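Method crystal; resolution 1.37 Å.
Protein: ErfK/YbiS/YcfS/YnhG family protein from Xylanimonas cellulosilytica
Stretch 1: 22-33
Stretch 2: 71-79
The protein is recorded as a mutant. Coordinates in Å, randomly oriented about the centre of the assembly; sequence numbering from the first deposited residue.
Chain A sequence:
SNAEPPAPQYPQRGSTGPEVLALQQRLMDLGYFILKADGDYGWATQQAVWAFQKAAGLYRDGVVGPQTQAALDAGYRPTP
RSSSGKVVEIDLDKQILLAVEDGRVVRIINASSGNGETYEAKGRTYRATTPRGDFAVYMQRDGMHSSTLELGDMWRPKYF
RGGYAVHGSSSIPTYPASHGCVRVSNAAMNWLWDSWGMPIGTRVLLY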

# COMPACT_ATOMS: atom_id res chain seq x y z
N ALA A 22 20.38 -3.75 -5.01
CA ALA A 22 20.24 -4.80 -4.01
C ALA A 22 19.03 -4.62 -3.13
O ALA A 22 18.30 -5.60 -2.89
CB ALA A 22 21.51 -4.85 -3.17
N LEU A 23 18.74 -3.39 -2.74
CA LEU A 23 17.55 -3.12 -1.99
C LEU A 23 16.29 -3.46 -2.78
O LEU A 23 15.38 -4.10 -2.24
CB LEU A 23 17.56 -1.62 -1.68
CG LEU A 23 16.22 -1.07 -1.15
CD1 LEU A 23 15.90 -1.60 0.27
CD2 LEU A 23 16.33 0.49 -1.10
N GLN A 24 16.22 -3.04 -4.03
CA GLN A 24 15.06 -3.26 -4.82
C GLN A 24 14.84 -4.77 -4.97
O GLN A 24 13.69 -5.24 -4.90
CB GLN A 24 15.20 -2.63 -6.19
CG GLN A 24 15.22 -1.13 -6.12
CD GLN A 24 15.70 -0.50 -7.43
OE1 GLN A 24 16.59 -1.03 -8.13
NE2 GLN A 24 15.15 0.66 -7.80
N GLN A 25 15.91 -5.53 -5.24
CA GLN A 25 15.76 -6.95 -5.38
C GLN A 25 15.32 -7.64 -4.10
O GLN A 25 14.52 -8.58 -4.12
CB GLN A 25 17.01 -7.57 -5.96
CG GLN A 25 16.75 -8.95 -6.46
CD GLN A 25 15.73 -9.08 -7.56
OE1 GLN A 25 15.81 -8.47 -8.65
NE2 GLN A 25 14.71 -9.89 -7.27
N ARG A 26 15.84 -7.20 -2.96
CA ARG A 26 15.45 -7.77 -1.71
C ARG A 26 13.96 -7.51 -1.36
O ARG A 26 13.22 -8.43 -0.96
CB ARG A 26 16.34 -7.22 -0.61
CG ARG A 26 16.05 -7.72 0.78
CD ARG A 26 16.21 -9.24 0.85
NE ARG A 26 16.22 -9.65 2.23
CZ ARG A 26 16.05 -10.90 2.64
NH1 ARG A 26 15.82 -11.88 1.75
NH2 ARG A 26 16.09 -11.25 3.92
N LEU A 27 13.52 -6.26 -1.61
CA LEU A 27 12.12 -5.94 -1.48
C LEU A 27 11.25 -6.83 -2.35
O LEU A 27 10.24 -7.38 -1.89
CB LEU A 27 11.87 -4.47 -1.78
CG LEU A 27 12.44 -3.49 -0.76
CD1 LEU A 27 12.48 -2.12 -1.32
CD2 LEU A 27 11.62 -3.52 0.54
N MSE A 28 11.69 -6.96 -3.60
CA MSE A 28 10.93 -7.81 -4.55
C MSE A 28 10.84 -9.22 -4.00
O MSE A 28 9.75 -9.86 -4.01
CB MSE A 28 11.60 -7.74 -5.91
CG MSE A 28 10.69 -8.36 -7.00
SE MSE A 28 11.52 -8.39 -8.74
CE MSE A 28 11.84 -6.48 -8.93
N ASP A 29 11.99 -9.77 -3.58
CA ASP A 29 12.05 -11.14 -3.07
C ASP A 29 11.14 -11.37 -1.88
O ASP A 29 10.54 -12.47 -1.70
CB ASP A 29 13.49 -11.53 -2.69
CG ASP A 29 14.45 -11.58 -3.89
OD1 ASP A 29 14.02 -11.67 -5.05
OD2 ASP A 29 15.68 -11.67 -3.56
N LEU A 30 11.02 -10.37 -1.01
CA LEU A 30 10.23 -10.46 0.18
C LEU A 30 8.75 -10.16 -0.05
O LEU A 30 7.96 -10.27 0.92
CB LEU A 30 10.78 -9.55 1.25
CG LEU A 30 12.14 -9.89 1.84
CD1 LEU A 30 12.58 -8.76 2.78
CD2 LEU A 30 12.09 -11.19 2.58
N GLY A 31 8.37 -9.78 -1.26
CA GLY A 31 6.98 -9.55 -1.58
C GLY A 31 6.44 -8.16 -1.45
O GLY A 31 5.26 -7.91 -1.63
N TYR A 32 7.34 -7.20 -1.20
CA TYR A 32 6.93 -5.80 -1.17
C TYR A 32 6.80 -5.37 -2.61
O TYR A 32 7.68 -5.61 -3.42
CB TYR A 32 7.98 -4.97 -0.40
CG TYR A 32 7.93 -5.38 1.06
CD1 TYR A 32 8.65 -6.47 1.54
CD2 TYR A 32 7.09 -4.75 1.98
CE1 TYR A 32 8.55 -6.89 2.82
CE2 TYR A 32 6.93 -5.19 3.29
CZ TYR A 32 7.69 -6.28 3.73
OH TYR A 32 7.57 -6.64 5.03
N PHE A 33 5.70 -4.73 -2.97
CA PHE A 33 5.39 -4.50 -4.38
C PHE A 33 6.34 -3.54 -5.02
O PHE A 33 6.44 -2.37 -4.64
CB PHE A 33 3.97 -3.94 -4.51
CG PHE A 33 3.57 -3.72 -5.94
CD1 PHE A 33 3.24 -4.80 -6.73
CD2 PHE A 33 3.70 -2.52 -6.52
CE1 PHE A 33 2.98 -4.61 -8.08
CE2 PHE A 33 3.41 -2.33 -7.81
CZ PHE A 33 3.07 -3.35 -8.62
N ALA A 71 16.20 -4.97 9.53
CA ALA A 71 14.91 -5.60 9.30
C ALA A 71 14.88 -6.28 7.91
O ALA A 71 14.28 -7.35 7.74
CB ALA A 71 13.82 -4.56 9.50
N LEU A 72 15.49 -5.64 6.92
CA LEU A 72 15.59 -6.24 5.60
C LEU A 72 16.32 -7.57 5.67
O LEU A 72 15.92 -8.57 5.08
CB LEU A 72 16.25 -5.27 4.63
CG LEU A 72 15.39 -4.17 4.12
CD1 LEU A 72 16.24 -3.11 3.54
CD2 LEU A 72 14.34 -4.66 3.13
N ASP A 73 17.45 -7.55 6.38
CA ASP A 73 18.26 -8.77 6.52
C ASP A 73 17.48 -9.86 7.28
O ASP A 73 17.66 -11.07 6.96
CB ASP A 73 19.55 -8.49 7.22
CG ASP A 73 20.56 -7.71 6.30
OD1 ASP A 73 20.42 -7.62 5.11
OD2 ASP A 73 21.58 -7.28 6.80
N ALA A 74 16.66 -9.45 8.27
CA ALA A 74 15.85 -10.40 8.99
C ALA A 74 14.68 -10.94 8.09
O ALA A 74 14.06 -11.95 8.42
CB ALA A 74 15.25 -9.79 10.24
N GLY A 75 14.43 -10.31 6.96
CA GLY A 75 13.42 -10.78 6.06
C GLY A 75 12.02 -10.49 6.56
O GLY A 75 11.09 -11.23 6.32
N TYR A 76 11.79 -9.37 7.23
CA TYR A 76 10.53 -9.07 7.87
C TYR A 76 9.39 -9.08 6.84
O TYR A 76 9.42 -8.39 5.84
CB TYR A 76 10.48 -7.73 8.58
CG TYR A 76 9.16 -7.53 9.31
CD1 TYR A 76 8.92 -8.13 10.54
CD2 TYR A 76 8.09 -6.98 8.67
CE1 TYR A 76 7.65 -8.11 11.11
CE2 TYR A 76 6.83 -6.94 9.21
CZ TYR A 76 6.61 -7.53 10.39
OH TYR A 76 5.36 -7.48 10.97
N ARG A 77 8.35 -9.87 7.19
CA ARG A 77 7.08 -9.91 6.45
C ARG A 77 5.97 -9.92 7.49
O ARG A 77 6.05 -10.65 8.49
CB ARG A 77 6.96 -11.10 5.57
CG ARG A 77 7.88 -11.04 4.36
CD ARG A 77 8.09 -12.36 3.70
NE ARG A 77 6.90 -13.16 3.52
CZ ARG A 77 6.03 -13.15 2.50
NH1 ARG A 77 6.09 -12.30 1.53
NH2 ARG A 77 5.10 -14.02 2.51
N PRO A 78 4.88 -9.18 7.24
CA PRO A 78 3.78 -9.21 8.21
C PRO A 78 3.03 -10.60 8.18
O PRO A 78 3.07 -11.27 7.15
CB PRO A 78 2.90 -8.09 7.75
CG PRO A 78 3.23 -7.87 6.37
CD PRO A 78 4.61 -8.29 6.11
N THR A 79 2.44 -10.93 9.32
CA THR A 79 1.64 -12.16 9.42
C THR A 79 0.17 -11.82 9.15
O THR A 79 -0.36 -10.94 9.86
CB THR A 79 1.80 -12.76 10.81
OG1 THR A 79 3.16 -13.09 11.04
CG2 THR A 79 0.98 -13.95 10.97

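The polar part of this contact follows one pattern: side-chain donors reach across to main-chain carbonyl oxygens at, or just beyond, the ends of two helices. Each of the four cross-stretch hydrogen bonds ends on such an oxygen, and three come from arginine.

Arg 26, whose CA-to-CB bond points toward the other stretch, extends with chi1 at 180° and presents two donors to a single acceptor. Its NE lies 3.1 Å from Leu 72 O and its NH2 lies 2.9 Å from the same oxygen; the angles at hydrogen, 140° and 144°, are nearly equal, as expected of a forked arrangement in which neither bond is straight. The oxygen sits at the guanidinium edge, near its plane, where the N-H groups point. Leu 72 O also accepts from Gly 75 N at 3.0 Å, within its own helix end, so this one carbonyl serves three donors.

Arg 77 NH1 donates to Leu 30 O over 2.8 Å at 162°, the straightest of the three arginine bonds, again with the acceptor near the guanidinium plane. Both NH1 and NH2 of Arg 77 are also hydrogen-bonded elsewhere in the structure. The third acceptor is Tyr 76 O, which takes the hydroxyl proton of Tyr 32: OH to O is 2.7 Å, and the oxygen lies at the edge of the tyrosine ring, near its plane.

Both helices finish in Schellman motifs, and each motif's internal bonds satisfy backbone groups. Gly 31 N bonds Met 28 O at 3.1 Å and Tyr 32 N bonds Leu 27 O at 3.0 Å; in the second stretch, Tyr 76 N bonds Ala 71 O at 3.2 Å alongside the Gly 75 bond. Gly 31 has a phi of 93°, and an ideal CB there would lie 2.9 Å from Arg 77 NH1, a clash, besides being jammed against the preceding carbonyl oxygen. Gly 75 has a phi of 74°, which by itself favours glycine; its CA lies 3.7 Å from Leu 30 CD2 and 3.5 Å from Arg 26 NH2.

Alongside these bonds is an apolar cluster centred on Leu 72. Its CD1 meets Leu 23 CD1 at 3.6 Å, while its CD2 lies 3.9 Å from Leu 27 CD2 and 4.5 Å from Leu 30 CD1. These leucines have CA-to-CB bonds directed sideways, yet the ends of their side chains come nearer. The first stretch also carries a local bond, Gln 25 NE2 to Asp 29 OD1 at 2.9 Å.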